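Local coordinates for oligopeptide ABC transporter, periplasmic oligopeptide-binding protein, putative (Thermotoga maritima MSB8, PDB 5IPW) that probably binds oligopeptides in the periplasm and hands them to an ABC transporter for uptake, at residues Val328-Ala333 with Glu594-Ala599; Ser389-Ser394 with Arg496-Leu501; Pro70-Gly75 with Trp301-Gly306; Ile332-Ser337 with Phe611-Asp616. All blocks are in the same frame, centred on the assembly; numbering follows the deposited sequence.

Contact 1: Val328-Ala333 with Glu594-Ala599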
loop_
_atom_site.group_PDB
_atom_site.type_symbol
_atom_site.label_atom_id
_atom_site.label_comp_id
_atom_site.label_asym_id
_atom_site.label_seq_id
_atom_site.Cartn_x
_atom_site.Cartn_y
_atom_site.Cartn_z
ATOM N N VAL A 328 3.132 12.391 19.128
ATOM C CA VAL A 328 2.176 11.713 18.273
ATOM C C VAL A 328 2.375 12.207 16.852
ATOM O O VAL A 328 2.265 13.405 16.576
ATOM C CB VAL A 328 0.725 11.989 18.709
ATOM C CG1 VAL A 328 -0.263 11.437 17.693
ATOM C CG2 VAL A 328 0.458 11.373 20.075
ATOM N N LEU A 329 2.656 11.274 15.954
ATOM C CA LEU A 329 2.905 11.606 14.564
ATOM C C LEU A 329 1.593 11.528 13.799
ATOM O O LEU A 329 0.901 10.504 13.826
ATOM C CB LEU A 329 3.969 10.671 13.978
ATOM C CG LEU A 329 5.298 10.756 14.736
ATOM C CD1 LEU A 329 6.172 9.553 14.452
ATOM C CD2 LEU A 329 6.034 12.038 14.398
ATOM N N LYS A 330 1.263 12.626 13.121
ATOM C CA LYS A 330 -0.015 12.773 12.430
ATOM C C LYS A 330 0.035 12.136 11.049
ATOM O O LYS A 330 -0.184 12.804 10.038
ATOM C CB LYS A 330 -0.400 14.261 12.308
ATOM C CG LYS A 330 -1.253 14.798 13.446
ATOM C CD LYS A 330 -0.426 15.261 14.632
ATOM C CE LYS A 330 -1.313 15.587 15.828
ATOM N NZ LYS A 330 -0.502 15.805 17.059
ATOM N N TRP A 331 0.315 10.841 11.002
ATOM C CA TRP A 331 0.280 10.114 9.733
ATOM C C TRP A 331 -1.170 9.838 9.356
ATOM O O TRP A 331 -2.027 9.688 10.229
ATOM C CB TRP A 331 1.048 8.794 9.823
ATOM C CG TRP A 331 2.505 8.938 10.141
ATOM C CD1 TRP A 331 3.220 10.097 10.273
ATOM C CD2 TRP A 331 3.435 7.876 10.328
ATOM N NE1 TRP A 331 4.531 9.814 10.547
ATOM C CE2 TRP A 331 4.685 8.455 10.586
ATOM C CE3 TRP A 331 3.328 6.488 10.308
ATOM C CZ2 TRP A 331 5.815 7.695 10.831
ATOM C CZ3 TRP A 331 4.455 5.737 10.551
ATOM C CH2 TRP A 331 5.680 6.340 10.801
ATOM N N ILE A 332 -1.432 9.752 8.056
ATOM C CA ILE A 332 -2.783 9.540 7.546
ATOM C C ILE A 332 -2.936 8.176 6.867
ATOM O O ILE A 332 -1.955 7.582 6.416
ATOM C CB ILE A 332 -3.193 10.658 6.562
ATOM C CG1 ILE A 332 -2.301 10.656 5.307
ATOM C CG2 ILE A 332 -3.157 12.014 7.266
ATOM C CD1 ILE A 332 -2.804 11.555 4.187
ATOM N N ALA A 333 -4.174 7.683 6.816
ATOM C CA ALA A 333 -4.509 6.504 6.027
ATOM C C ALA A 333 -4.653 6.948 4.587
ATOM O O ALA A 333 -4.834 8.134 4.316
ATOM C CB ALA A 333 -5.795 5.869 6.523
ATOM N N GLU A 594 -8.926 10.827 4.178
ATOM C CA GLU A 594 -7.664 10.926 4.909
ATOM C C GLU A 594 -7.764 10.785 6.428
ATOM O O GLU A 594 -7.257 11.628 7.163
ATOM C CB GLU A 594 -6.972 12.245 4.553
ATOM C CG GLU A 594 -6.661 12.358 3.068
ATOM C CD GLU A 594 -5.987 13.664 2.689
ATOM O OE1 GLU A 594 -5.413 13.732 1.582
ATOM O OE2 GLU A 594 -6.035 14.624 3.486
ATOM N N ASP A 595 -8.390 9.707 6.898
ATOM C CA ASP A 595 -8.415 9.413 8.336
ATOM C C ASP A 595 -7.021 9.573 8.930
ATOM O O ASP A 595 -6.016 9.311 8.271
ATOM C CB ASP A 595 -8.863 7.971 8.618
ATOM C CG ASP A 595 -10.291 7.702 8.208
ATOM O OD1 ASP A 595 -10.610 7.882 7.015
ATOM O OD2 ASP A 595 -11.086 7.282 9.076
ATOM N N LEU A 596 -6.959 9.989 10.185
ATOM C CA LEU A 596 -5.693 10.022 10.884
ATOM C C LEU A 596 -5.344 8.581 11.215
ATOM O O LEU A 596 -6.205 7.821 11.643
ATOM C CB LEU A 596 -5.797 10.864 12.159
ATOM C CG LEU A 596 -4.619 11.773 12.508
ATOM C CD1 LEU A 596 -4.275 12.746 11.386
ATOM C CD2 LEU A 596 -4.961 12.546 13.767
ATOM N N SER A 597 -4.090 8.208 10.976
ATOM C CA SER A 597 -3.567 6.882 11.305
ATOM C C SER A 597 -2.261 7.095 12.056
ATOM O O SER A 597 -1.181 6.913 11.498
ATOM C CB SER A 597 -3.329 6.067 10.028
ATOM O OG SER A 597 -2.930 4.742 10.338
ATOM N N PRO A 598 -2.358 7.502 13.326
ATOM C CA PRO A 598 -1.209 8.053 14.020
ATOM C C PRO A 598 -0.215 7.023 14.525
ATOM O O PRO A 598 -0.545 5.853 14.718
ATOM C CB PRO A 598 -1.843 8.782 15.202
ATOM C CG PRO A 598 -3.040 7.963 15.514
ATOM C CD PRO A 598 -3.560 7.510 14.176
ATOM N N ALA A 599 1.004 7.493 14.738
ATOM C CA ALA A 599 2.062 6.689 15.310
ATOM C C ALA A 599 2.606 7.469 16.476
ATOM O O ALA A 599 2.283 8.646 16.653
ATOM C CB ALA A 599 3.160 6.459 14.285
#

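Contact 2: Ser389-Ser394 with Arg496-Leu501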
loop_
_atom_site.group_PDB
_atom_site.type_symbol
_atom_site.label_atom_id
_atom_site.label_comp_id
_atom_site.label_asym_id
_atom_site.label_seq_id
_atom_site.Cartn_x
_atom_site.Cartn_y
_atom_site.Cartn_z
ATOM N N SER A 389 -11.153 11.269 -3.776
ATOM C CA SER A 389 -10.152 10.987 -4.783
ATOM C C SER A 389 -8.792 10.746 -4.145
ATOM O O SER A 389 -8.690 10.627 -2.925
ATOM C CB SER A 389 -10.089 12.165 -5.759
ATOM O OG SER A 389 -9.832 13.398 -5.108
ATOM N N LEU A 390 -7.755 10.680 -4.978
ATOM C CA LEU A 390 -6.410 10.366 -4.512
ATOM C C LEU A 390 -5.982 11.358 -3.439
ATOM O O LEU A 390 -6.098 12.570 -3.624
ATOM C CB LEU A 390 -5.422 10.330 -5.684
ATOM C CG LEU A 390 -5.804 9.369 -6.830
ATOM C CD1 LEU A 390 -4.779 9.364 -7.955
ATOM C CD2 LEU A 390 -6.019 7.953 -6.316
ATOM N N VAL A 391 -5.533 10.813 -2.310
ATOM C CA VAL A 391 -5.201 11.600 -1.120
ATOM C C VAL A 391 -3.942 12.436 -1.318
ATOM O O VAL A 391 -3.110 12.118 -2.170
ATOM C CB VAL A 391 -4.994 10.710 0.130
ATOM C CG1 VAL A 391 -6.253 9.920 0.446
ATOM C CG2 VAL A 391 -3.792 9.782 -0.033
ATOM N N SER A 392 -3.806 13.497 -0.522
ATOM C CA SER A 392 -2.599 14.328 -0.537
ATOM C C SER A 392 -1.370 13.518 -0.120
ATOM O O SER A 392 -1.429 12.695 0.801
ATOM C CB SER A 392 -2.773 15.564 0.354
ATOM O OG SER A 392 -3.341 15.226 1.602
ATOM N N GLY A 393 -0.267 13.748 -0.829
ATOM C CA GLY A 393 0.986 13.041 -0.586
ATOM C C GLY A 393 1.090 11.743 -1.364
ATOM O O GLY A 393 1.616 10.750 -0.856
ATOM N N SER A 394 0.603 11.756 -2.603
ATOM C CA SER A 394 0.601 10.566 -3.440
ATOM C C SER A 394 0.960 10.950 -4.864
ATOM O O SER A 394 0.568 12.014 -5.329
ATOM C CB SER A 394 -0.766 9.886 -3.396
ATOM O OG SER A 394 -1.730 10.592 -4.154
ATOM N N ARG A 496 -6.892 2.677 -0.537
ATOM C CA ARG A 496 -5.916 2.481 -1.604
ATOM C C ARG A 496 -5.970 3.617 -2.613
ATOM O O ARG A 496 -6.036 3.389 -3.819
ATOM C CB ARG A 496 -6.126 1.131 -2.294
ATOM C CG ARG A 496 -6.140 -0.039 -1.325
ATOM C CD ARG A 496 -6.190 -1.373 -2.045
ATOM N NE ARG A 496 -6.863 -2.395 -1.237
ATOM C CZ ARG A 496 -8.180 -2.621 -1.221
ATOM N NH1 ARG A 496 -9.016 -1.903 -1.971
ATOM N NH2 ARG A 496 -8.668 -3.582 -0.443
ATOM N N ALA A 497 -5.927 4.841 -2.098
ATOM C CA ALA A 497 -5.977 6.042 -2.922
ATOM C C ALA A 497 -4.656 6.823 -2.885
ATOM O O ALA A 497 -4.654 8.049 -2.986
ATOM C CB ALA A 497 -7.131 6.922 -2.469
ATOM N N ALA A 498 -3.542 6.109 -2.728
ATOM C CA ALA A 498 -2.209 6.690 -2.869
ATOM C C ALA A 498 -1.559 6.115 -4.117
ATOM O O ALA A 498 -1.228 6.847 -5.050
ATOM C CB ALA A 498 -1.362 6.395 -1.645
ATOM N N GLN A 499 -1.388 4.795 -4.127
ATOM C CA GLN A 499 -0.870 4.092 -5.287
ATOM C C GLN A 499 -1.975 3.188 -5.824
ATOM O O GLN A 499 -2.065 2.014 -5.453
ATOM C CB GLN A 499 0.377 3.291 -4.921
ATOM C CG GLN A 499 1.002 2.560 -6.098
ATOM C CD GLN A 499 1.172 3.455 -7.303
ATOM O OE1 GLN A 499 0.292 3.533 -8.155
ATOM N NE2 GLN A 499 2.288 4.164 -7.364
ATOM N N PRO A 500 -2.832 3.739 -6.699
ATOM C CA PRO A 500 -3.977 2.999 -7.221
ATOM C C PRO A 500 -3.596 1.826 -8.102
ATOM O O PRO A 500 -4.307 0.839 -8.111
ATOM C CB PRO A 500 -4.718 4.036 -8.076
ATOM C CG PRO A 500 -4.111 5.349 -7.745
ATOM C CD PRO A 500 -2.709 5.052 -7.350
ATOM N N LEU A 501 -2.479 1.931 -8.819
ATOM C CA LEU A 501 -2.137 0.974 -9.878
ATOM C C LEU A 501 -1.865 -0.470 -9.435
ATOM O O LEU A 501 -1.854 -1.375 -10.266
ATOM C CB LEU A 501 -0.964 1.509 -10.695
ATOM C CG LEU A 501 -1.333 2.733 -11.540
ATOM C CD1 LEU A 501 -0.100 3.543 -11.914
ATOM C CD2 LEU A 501 -2.097 2.315 -12.791
HETATM O O HOH W 1 -1.483 9.450 -6.568
#

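Contact 3: Pro70-Gly75 with Trp301-Gly306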
loop_
_atom_site.group_PDB
_atom_site.type_symbol
_atom_site.label_atom_id
_atom_site.label_comp_id
_atom_site.label_asym_id
_atom_site.label_seq_id
_atom_site.Cartn_x
_atom_site.Cartn_y
_atom_site.Cartn_z
ATOM N N PRO A 70 3.302 -14.686 16.949
ATOM C CA PRO A 70 3.495 -15.197 15.587
ATOM C C PRO A 70 2.407 -14.805 14.594
ATOM O O PRO A 70 2.685 -14.604 13.417
ATOM C CB PRO A 70 3.513 -16.707 15.794
ATOM C CG PRO A 70 4.117 -16.875 17.150
ATOM C CD PRO A 70 3.660 -15.697 17.962
ATOM N N SER A 71 1.177 -14.709 15.080
ATOM C CA SER A 71 0.048 -14.183 14.317
ATOM C C SER A 71 0.339 -12.827 13.679
ATOM O O SER A 71 -0.142 -12.518 12.596
ATOM C CB SER A 71 -1.144 -14.028 15.262
ATOM O OG SER A 71 -2.151 -13.222 14.687
ATOM N N ASP A 72 1.127 -12.018 14.374
ATOM C CA ASP A 72 1.439 -10.651 13.964
ATOM C C ASP A 72 2.687 -10.602 13.068
ATOM O O ASP A 72 3.489 -9.682 13.156
ATOM C CB ASP A 72 1.659 -9.818 15.237
ATOM C CG ASP A 72 1.179 -8.394 15.109
ATOM O OD1 ASP A 72 0.723 -7.974 14.019
ATOM O OD2 ASP A 72 1.261 -7.693 16.138
ATOM N N ARG A 73 2.816 -11.596 12.193
ATOM C CA ARG A 73 4.000 -11.809 11.354
ATOM C C ARG A 73 4.379 -10.572 10.535
ATOM O O ARG A 73 5.532 -10.138 10.553
ATOM C CB ARG A 73 3.732 -13.006 10.423
ATOM C CG ARG A 73 4.772 -13.277 9.345
ATOM C CD ARG A 73 4.382 -14.491 8.509
ATOM N NE ARG A 73 4.481 -15.729 9.276
ATOM C CZ ARG A 73 5.591 -16.450 9.433
ATOM N NH1 ARG A 73 6.737 -16.085 8.870
ATOM N NH2 ARG A 73 5.561 -17.560 10.159
ATOM N N TRP A 74 3.397 -10.000 9.847
ATOM C CA TRP A 74 3.657 -8.971 8.834
ATOM C C TRP A 74 4.064 -7.617 9.390
ATOM O O TRP A 74 4.576 -6.777 8.656
ATOM C CB TRP A 74 2.457 -8.821 7.912
ATOM C CG TRP A 74 2.158 -10.099 7.245
ATOM C CD1 TRP A 74 1.102 -10.916 7.491
ATOM C CD2 TRP A 74 2.960 -10.758 6.260
ATOM N NE1 TRP A 74 1.176 -12.034 6.701
ATOM C CE2 TRP A 74 2.308 -11.964 5.935
ATOM C CE3 TRP A 74 4.156 -10.438 5.606
ATOM C CZ2 TRP A 74 2.809 -12.853 4.984
ATOM C CZ3 TRP A 74 4.656 -11.324 4.662
ATOM C CH2 TRP A 74 3.982 -12.517 4.360
ATOM N N GLY A 75 3.835 -7.404 10.677
ATOM C CA GLY A 75 4.352 -6.228 11.348
ATOM C C GLY A 75 5.861 -6.259 11.435
ATOM O O GLY A 75 6.515 -5.229 11.305
ATOM N N TRP A 301 3.638 2.226 15.028
ATOM C CA TRP A 301 2.436 2.656 14.346
ATOM C C TRP A 301 1.424 1.521 14.289
ATOM O O TRP A 301 0.214 1.757 14.356
ATOM C CB TRP A 301 2.782 3.094 12.923
ATOM C CG TRP A 301 1.592 3.298 12.044
ATOM C CD1 TRP A 301 0.767 4.376 12.024
ATOM C CD2 TRP A 301 1.101 2.398 11.050
ATOM N NE1 TRP A 301 -0.215 4.207 11.076
ATOM C CE2 TRP A 301 -0.036 2.998 10.467
ATOM C CE3 TRP A 301 1.516 1.140 10.590
ATOM C CZ2 TRP A 301 -0.771 2.387 9.449
ATOM C CZ3 TRP A 301 0.786 0.528 9.571
ATOM C CH2 TRP A 301 -0.346 1.154 9.013
ATOM N N ARG A 302 1.921 0.292 14.183
ATOM C CA ARG A 302 1.107 -0.815 13.722
ATOM C C ARG A 302 -0.271 -0.875 14.389
ATOM O O ARG A 302 -1.301 -0.704 13.719
ATOM C CB ARG A 302 1.845 -2.135 13.890
ATOM C CG ARG A 302 1.105 -3.292 13.251
ATOM C CD ARG A 302 2.012 -4.488 13.069
ATOM N NE ARG A 302 1.285 -5.667 12.601
ATOM C CZ ARG A 302 0.806 -5.833 11.371
ATOM N NH1 ARG A 302 0.946 -4.892 10.455
ATOM N NH2 ARG A 302 0.170 -6.952 11.052
ATOM N N HIS A 303 -0.316 -1.111 15.692
ATOM C CA HIS A 303 -1.628 -1.236 16.333
ATOM C C HIS A 303 -2.129 0.082 16.879
ATOM O O HIS A 303 -3.329 0.273 17.018
ATOM C CB HIS A 303 -1.592 -2.327 17.376
ATOM C CG HIS A 303 -1.247 -3.652 16.789
ATOM N ND1 HIS A 303 -1.980 -4.214 15.766
ATOM C CD2 HIS A 303 -0.219 -4.499 17.027
ATOM C CE1 HIS A 303 -1.439 -5.369 15.425
ATOM N NE2 HIS A 303 -0.368 -5.563 16.173
ATOM N N ILE A 304 -1.193 0.991 17.134
ATOM C CA ILE A 304 -1.477 2.370 17.530
ATOM C C ILE A 304 -2.367 3.083 16.497
ATOM O O ILE A 304 -3.314 3.781 16.868
ATOM C CB ILE A 304 -0.166 3.194 17.679
ATOM C CG1 ILE A 304 0.939 2.426 18.421
ATOM C CG2 ILE A 304 -0.435 4.513 18.386
ATOM C CD1 ILE A 304 0.515 1.793 19.723
ATOM N N GLY A 305 -2.052 2.896 15.213
ATOM C CA GLY A 305 -2.699 3.615 14.102
ATOM C C GLY A 305 -4.108 3.185 13.694
ATOM O O GLY A 305 -4.769 3.889 12.923
ATOM N N GLY A 306 -4.563 2.028 14.175
ATOM C CA GLY A 306 -5.970 1.614 14.027
ATOM C C GLY A 306 -6.820 2.094 15.195
ATOM O O GLY A 306 -7.982 2.463 15.024
#

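Contact 4: Ile332-Ser337 with Phe611-Asp616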
loop_
_atom_site.group_PDB
_atom_site.type_symbol
_atom_site.label_atom_id
_atom_site.label_comp_id
_atom_site.label_asym_id
_atom_site.label_seq_id
_atom_site.Cartn_x
_atom_site.Cartn_y
_atom_site.Cartn_z
ATOM N N ILE A 332 -1.432 9.752 8.056
ATOM C CA ILE A 332 -2.783 9.540 7.546
ATOM C C ILE A 332 -2.936 8.176 6.867
ATOM O O ILE A 332 -1.955 7.582 6.416
ATOM C CB ILE A 332 -3.193 10.658 6.562
ATOM C CG1 ILE A 332 -2.301 10.656 5.307
ATOM C CG2 ILE A 332 -3.157 12.014 7.266
ATOM C CD1 ILE A 332 -2.804 11.555 4.187
ATOM N N ALA A 333 -4.174 7.683 6.816
ATOM C CA ALA A 333 -4.509 6.504 6.027
ATOM C C ALA A 333 -4.653 6.948 4.587
ATOM O O ALA A 333 -4.834 8.134 4.316
ATOM C CB ALA A 333 -5.795 5.869 6.523
ATOM N N ALA A 334 -4.571 6.000 3.659
ATOM C CA ALA A 334 -4.564 6.320 2.235
ATOM C C ALA A 334 -5.939 6.112 1.609
ATOM O O ALA A 334 -6.065 5.476 0.555
ATOM C CB ALA A 334 -3.518 5.481 1.518
ATOM N N ASN A 335 -6.970 6.653 2.250
ATOM C CA ASN A 335 -8.308 6.584 1.680
ATOM C C ASN A 335 -8.798 7.947 1.207
ATOM O O ASN A 335 -8.762 8.922 1.948
ATOM C CB ASN A 335 -9.305 5.913 2.633
ATOM C CG ASN A 335 -9.314 6.519 4.011
ATOM O OD1 ASN A 335 -9.096 7.717 4.183
ATOM N ND2 ASN A 335 -9.586 5.689 5.012
ATOM N N GLY A 336 -9.238 7.999 -0.048
ATOM C CA GLY A 336 -9.775 9.220 -0.635
ATOM C C GLY A 336 -11.099 9.641 -0.024
ATOM O O GLY A 336 -11.524 10.787 -0.175
ATOM N N SER A 337 -11.758 8.696 0.640
ATOM C CA SER A 337 -12.931 8.970 1.436
ATOM C C SER A 337 -13.153 7.832 2.404
ATOM O O SER A 337 -12.867 6.683 2.093
ATOM C CB SER A 337 -14.159 9.104 0.546
ATOM O OG SER A 337 -15.334 8.989 1.327
ATOM N N PHE A 611 5.279 13.637 8.764
ATOM C CA PHE A 611 4.107 13.293 7.959
ATOM C C PHE A 611 4.396 12.049 7.129
ATOM O O PHE A 611 5.535 11.801 6.732
ATOM C CB PHE A 611 3.730 14.459 7.037
ATOM C CG PHE A 611 3.567 15.774 7.754
ATOM C CD1 PHE A 611 2.398 16.066 8.453
ATOM C CD2 PHE A 611 4.589 16.721 7.737
ATOM C CE1 PHE A 611 2.248 17.276 9.113
ATOM C CE2 PHE A 611 4.445 17.933 8.395
ATOM C CZ PHE A 611 3.273 18.209 9.087
ATOM N N LEU A 612 3.351 11.275 6.871
ATOM C CA LEU A 612 3.463 10.055 6.092
ATOM C C LEU A 612 2.069 9.577 5.713
ATOM O O LEU A 612 1.115 9.754 6.468
ATOM C CB LEU A 612 4.168 8.961 6.900
ATOM C CG LEU A 612 4.723 7.761 6.130
ATOM C CD1 LEU A 612 6.032 8.123 5.460
ATOM C CD2 LEU A 612 4.947 6.585 7.064
ATOM N N VAL A 613 1.957 8.966 4.541
ATOM C CA VAL A 613 0.711 8.305 4.147
ATOM C C VAL A 613 0.946 6.809 4.324
ATOM O O VAL A 613 2.013 6.292 3.993
ATOM C CB VAL A 613 0.191 8.735 2.732
ATOM C CG1 VAL A 613 1.112 9.748 2.061
ATOM C CG2 VAL A 613 -0.080 7.552 1.810
ATOM N N THR A 614 -0.049 6.130 4.882
ATOM C CA THR A 614 0.102 4.742 5.285
ATOM C C THR A 614 -0.825 3.852 4.480
ATOM O O THR A 614 -1.996 4.176 4.306
ATOM C CB THR A 614 -0.217 4.574 6.776
ATOM O OG1 THR A 614 -1.610 4.815 6.999
ATOM C CG2 THR A 614 0.595 5.549 7.597
ATOM N N ASP A 615 -0.291 2.729 4.006
ATOM C CA ASP A 615 -1.016 1.790 3.149
ATOM C C ASP A 615 -0.204 0.490 3.088
ATOM O O ASP A 615 1.012 0.517 3.272
ATOM C CB ASP A 615 -1.191 2.388 1.738
ATOM C CG ASP A 615 -2.456 1.889 1.017
ATOM O OD1 ASP A 615 -3.227 1.091 1.600
ATOM O OD2 ASP A 615 -2.678 2.307 -0.148
ATOM N N ASP A 616 -0.861 -0.641 2.844
ATOM C CA ASP A 616 -0.152 -1.929 2.764
ATOM C C ASP A 616 0.758 -1.988 1.529
ATOM O O ASP A 616 1.839 -2.569 1.577
ATOM C CB ASP A 616 -1.136 -3.111 2.780
ATOM C CG ASP A 616 -0.441 -4.465 2.587
ATOM O OD1 ASP A 616 -0.208 -4.866 1.422
ATOM O OD2 ASP A 616 -0.139 -5.139 3.597
#

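Contact 1: Val328-Ala333 with Glu594-Ala599
Ala599 lays its methyl over one face of the Trp331 indole, CB 4.0 Å from the centroid of the six-membered ring and displaced toward the rim. Trp331 CG lies anti to the carbonyl carbon (chi1 -61°), which carries the indole to the Ala599 side, where CE3 and CZ3 lie under the small methyl; its NE1 bonds to Pro609 O. Val328 and Pro598 lie side by side and point the same way, with Val328 CG1 4.0 Å from Pro598 CB. Ile332 and Glu594 are also side by side: Ile332 CD1 comes within 4.1 Å of Glu594 CG, while Ile332 CG2 meets Leu596 CD1 at 4.3 Å. An alanine in place of Ile332 would probably open a gap beside the aliphatic part of Glu594 and leave Leu596 CD1 without this neighbour. Backbone bonds hold these side chains in step. Leu329 and Ala599 form an antiparallel hydrogen-bonded pair, followed by Ser597 N to Trp331 O (2.6 Å) and Ala333 N to Asp595 O (2.9 Å). Between the Leu329-Ala599 pair and the Trp331 bond, Lys330 centres an inverse gamma turn that interrupts the regular ladder. Two chain segments bonded together where each passes from one sheet to another are consistent with the paired interlobe crossings of periplasmic binding proteins.

Contact 2: Ser389-Ser394 with Arg496-Leu501
Ser394, which packs its CB against Ala498, has a hydroxyl held by two polar partners: OG donates to Val391 O at 2.9 Å and accepts a hydrogen bond from a water at 2.7 Å. The same water donates to Ala498 O at 3.0 Å, bridging the two loops. With OG between the backbone N and the carbonyl carbon (chi1 75°), the hydroxyl of Ser394 turns back to Val391 O within its own loop. An alanine here would keep the touch of CB on Ala498 but is likely to leave Val391 O without this donor and the water without its anchor on the first loop. The direct polar link is Val391 N to Ala497 O, 3.0 Å. These are two irregular loops within the family 5 solute-binding domain, one leading to helix 399-403, the other following strand 489-494 of a mixed sheet; Ala497 also pairs by its backbone with Ala334. Alanine suits position 497 because its CB points toward the other loop and packs against Ser389 O and Leu390 CA, where a small methyl fits so near a backbone. Leu390 and Pro500 cross at about a right angle, Leu390 CD2 meeting Pro500 CG of the rigid ring at 3.5 Å. Val391 CG2 lies 3.5 Å from Ala497 O.

Contact 3: Pro70-Gly75 with Trp301-Gly306
Asp72 holds two side chains of the other segment at once, one on each carboxylate oxygen. Its OD2 takes a nearly straight hydrogen bond from His303 NE2 at 2.7 Å, the two side chains meeting tip to tip with the aspartate at the edge of the imidazole. Its OD1 forms a salt bridge with Arg302 NE at 2.8 Å; this oxygen lies in the guanidinium plane, while the carboxylate is turned 41° against that plane. A weak bond from Arg302 NH2 adds to the grip on OD1, and the backbone N of Lys68 gives OD2 a second donor. In Arg302, CG anti to the backbone N (chi1 -172°) starts an extended chain that carries NE out to Asp72. Its CG sits over the centre of the His303 ring, 3.9 Å above it. Gly75 belongs to this tight part: its CA is 3.4 Å from Arg302 NE, its N lies over the centre of the guanidinium, and a side chain at this position would run into Arg302 CD.

Toward solvent the contact thins. Trp74 is exposed; its CB is 4.3 Å from Arg302 NH2, and its indole leads away from the other segment. Arg73 likewise turns away, to a salt bridge with Asp229. What remains is a His-carboxylate hydrogen bond beside an Arg-Asp salt bridge, which together join the start of helix 73-80 to the turn between strand 299-300 and helix 304-307.

Contact 4: Ile332-Ser337 with Phe611-Asp616
The flat carbonyl group of Ile332 is approached by Thr614 in two ways: the backbone N comes nearly in line with the C=O bond, 2.8 Å from Ile332 O, and the hydroxyl OG1 donates to the same oxygen, also at 2.8 Å, from above the carbonyl plane and 40° out of it. This doubly held acceptor lies in a parallel beta ladder, where strand 613-614 forms one border of a four-stranded mixed sheet beside strand 326-333. The ladder is continued by Ile332 N, which bonds to Leu612 O at 3.0 Å, so that Ile332 binds the residues before and after Val613. Threonine suits its position because OG1, set between the backbone N and the carbonyl carbon (chi1 68°), can reach back to the neighbouring strand; its side chain also touches Trp301 and Ser597. Thr614 shares its face of the sheet with Ala333. On the opposite face Ile332 CG1 meets Val613 CB at 4.1 Å, two beta-branched residues packed side chain to side chain between neighbouring strands. Beyond the ladder Ala334 points toward segment 611-616, and its small methyl fits among three residues. Val613 CG2 is 4.0 Å from Ala334 CB, and Thr614 O is also close to it. The third is Asp615, where CG anti to the backbone N (chi1 -151°) brings the carboxylate beside that methyl: Asp615 OD2 stands 3.7 Å from Ala334 CB.

Contacts 1 and 4 flank the same strand, 326-333, and share Ile332 and Ala333: one adds an antiparallel partner, the other a parallel one, and both rely on backbone bonds, with apolar side chains packed on the sheet faces, among them the Trp331 indole in contact 1. Contact 2 is the buried one, built from irregular loops, apolar touches and a bridging water; it joins contact 1 through Glu594 and Ser392, and contact 4 through the backbones of Ala497 and Ala334. Contact 3 lies partly at the surface and depends on charged side chains instead of a ladder. It stays about 12 Å from contact 2 at the nearest atoms, yet Trp301 NE1 bonds to Ser597 OG of contact 1.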